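Local coordinates for protein thiamine-phosphate synthase (Pyrococcus furiosus, PDB 1XI3) that probably condenses a thiazole phosphate with a hydroxymethylpyrimidine diphosphate to form thiamine phosphate, in a magnesium-dependent step of thiamine biosynthesis, at residues M97-A102 and K127-L132. Sequence-based numbering, arbitrary orientation.
Sequences MPIEVA and KGADYL
I99, in the first turn of helix 99-105, packs against K127 and A129 in the turn that links helix 118-127 to strand 131-135, the more closely packed, inward part of the contact. I99 CG2, anti to the backbone N, lies 3.8 Å from K127 O and 4.2 Å from K127 CB. On the other branch, I99 CD1 comes within 4.4 Å of A129 CB. I99 also packs on A124 of helix 118-127 and on A113 of strand 110-115, which A129 touches as well. At G128 the chain leaves helix 118-127 through a Schellman motif with positive phi.

On the exposed flank E100 and K127 run side by side and point the same way, the lysine bent at three successive torsions, with no directional bond between them. E100 OE1 meets the K127 CE methylene at 3.0 Å; covered by the lysine methylenes, it finds no hydrogen-bonding partner. The opposite charges, E100 OE1 and K127 NZ, are 4.5 Å apart, beyond salt-bridge range, but may still attract.

The first turn of one barrel helix thus packs against the C-terminal end of the next and the loop into its following strand, an outer-layer contact between successive beta-alpha units of a TIM barrel.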
loop_
_atom_site.group_PDB
_atom_site.type_symbol
_atom_site.label_atom_id
_atom_site.label_comp_id
_atom_site.label_asym_id
_atom_site.label_seq_id
_atom_site.Cartn_x
_atom_site.Cartn_y
_atom_site.Cartn_z
ATOM N N MET A 97 3.067 -0.157 -8.648
ATOM C CA MET A 97 3.687 1.129 -8.905
ATOM C C MET A 97 4.713 1.047 -10.005
ATOM O O MET A 97 5.492 0.124 -10.044
ATOM C CB MET A 97 4.395 1.617 -7.633
ATOM C CG MET A 97 4.766 3.057 -7.714
ATOM S SD MET A 97 5.241 3.697 -6.123
ATOM C CE MET A 97 3.631 3.807 -5.287
ATOM N N PRO A 98 4.701 2.010 -10.941
ATOM C CA PRO A 98 5.756 2.011 -11.979
ATOM C C PRO A 98 7.148 2.085 -11.360
ATOM O O PRO A 98 7.338 2.740 -10.338
ATOM C CB PRO A 98 5.462 3.282 -12.767
ATOM C CG PRO A 98 3.998 3.490 -12.574
ATOM C CD PRO A 98 3.707 3.070 -11.158
ATOM N N ILE A 99 8.086 1.395 -11.990
ATOM C CA ILE A 99 9.425 1.295 -11.493
ATOM C C ILE A 99 10.008 2.652 -11.210
ATOM O O ILE A 99 10.577 2.885 -10.142
ATOM C CB ILE A 99 10.330 0.484 -12.437
ATOM C CG1 ILE A 99 9.851 -0.959 -12.496
ATOM C CG2 ILE A 99 11.801 0.552 -11.957
ATOM C CD1 ILE A 99 10.499 -1.753 -13.585
ATOM N N GLU A 100 9.856 3.576 -12.150
ATOM C CA GLU A 100 10.504 4.875 -11.989
ATOM C C GLU A 100 9.940 5.653 -10.790
ATOM O O GLU A 100 10.641 6.394 -10.131
ATOM C CB GLU A 100 10.396 5.688 -13.294
ATOM C CG GLU A 100 8.988 6.172 -13.646
ATOM C CD GLU A 100 8.134 5.176 -14.435
ATOM O OE1 GLU A 100 8.460 3.936 -14.543
ATOM O OE2 GLU A 100 7.095 5.670 -14.953
ATOM N N VAL A 101 8.659 5.451 -10.513
ATOM C CA VAL A 101 7.994 6.131 -9.431
ATOM C C VAL A 101 8.431 5.523 -8.115
ATOM O O VAL A 101 8.678 6.230 -7.134
ATOM C CB VAL A 101 6.429 6.028 -9.617
ATOM C CG1 VAL A 101 5.698 6.633 -8.423
ATOM C CG2 VAL A 101 6.025 6.710 -10.899
ATOM N N ALA A 102 8.473 4.199 -8.071
ATOM C CA ALA A 102 8.978 3.506 -6.867
ATOM C C ALA A 102 10.392 3.961 -6.500
ATOM O O ALA A 102 10.695 4.185 -5.319
ATOM C CB ALA A 102 8.970 2.022 -7.100
ATOM N N LYS A 127 14.310 0.792 -17.309
ATOM C CA LYS A 127 13.737 1.649 -16.274
ATOM C C LYS A 127 14.536 1.629 -14.965
ATOM O O LYS A 127 14.280 2.437 -14.056
ATOM C CB LYS A 127 12.292 1.262 -16.027
ATOM C CG LYS A 127 11.385 1.483 -17.206
ATOM C CD LYS A 127 10.493 2.716 -17.074
ATOM C CE LYS A 127 8.999 2.345 -17.071
ATOM N NZ LYS A 127 8.617 1.442 -18.233
ATOM N N GLY A 128 15.470 0.685 -14.860
ATOM C CA GLY A 128 16.399 0.589 -13.727
ATOM C C GLY A 128 16.115 -0.493 -12.692
ATOM O O GLY A 128 16.579 -0.388 -11.548
ATOM N N ALA A 129 15.371 -1.540 -13.063
ATOM C CA ALA A 129 15.193 -2.685 -12.192
ATOM C C ALA A 129 16.560 -3.217 -11.805
ATOM O O ALA A 129 17.493 -3.221 -12.624
ATOM C CB ALA A 129 14.395 -3.761 -12.868
ATOM N N ASP A 130 16.677 -3.679 -10.558
ATOM C CA ASP A 130 17.907 -4.319 -10.103
ATOM C C ASP A 130 17.990 -5.798 -10.424
ATOM O O ASP A 130 19.081 -6.325 -10.628
ATOM C CB ASP A 130 18.052 -4.095 -8.587
ATOM C CG ASP A 130 18.214 -2.638 -8.258
ATOM O OD1 ASP A 130 17.344 -2.039 -7.612
ATOM O OD2 ASP A 130 19.241 -2.062 -8.693
ATOM N N TYR A 131 16.846 -6.479 -10.456
ATOM C CA TYR A 131 16.784 -7.851 -10.932
ATOM C C TYR A 131 15.428 -8.102 -11.521
ATOM O O TYR A 131 14.509 -7.296 -11.373
ATOM C CB TYR A 131 17.098 -8.888 -9.814
ATOM C CG TYR A 131 16.013 -9.008 -8.763
ATOM C CD1 TYR A 131 15.951 -8.120 -7.665
ATOM C CD2 TYR A 131 15.018 -9.967 -8.873
ATOM C CE1 TYR A 131 14.929 -8.219 -6.709
ATOM C CE2 TYR A 131 13.997 -10.064 -7.926
ATOM C CZ TYR A 131 13.945 -9.178 -6.857
ATOM O OH TYR A 131 12.898 -9.292 -5.963
ATOM N N LEU A 132 15.341 -9.220 -12.226
ATOM C CA LEU A 132 14.102 -9.636 -12.869
ATOM C C LEU A 132 13.620 -10.915 -12.253
ATOM O O LEU A 132 14.402 -11.840 -11.991
ATOM C CB LEU A 132 14.301 -9.916 -14.376
ATOM C CG LEU A 132 14.859 -8.765 -15.188
ATOM C CD1 LEU A 132 14.919 -9.178 -16.664
ATOM C CD2 LEU A 132 14.015 -7.538 -15.028
#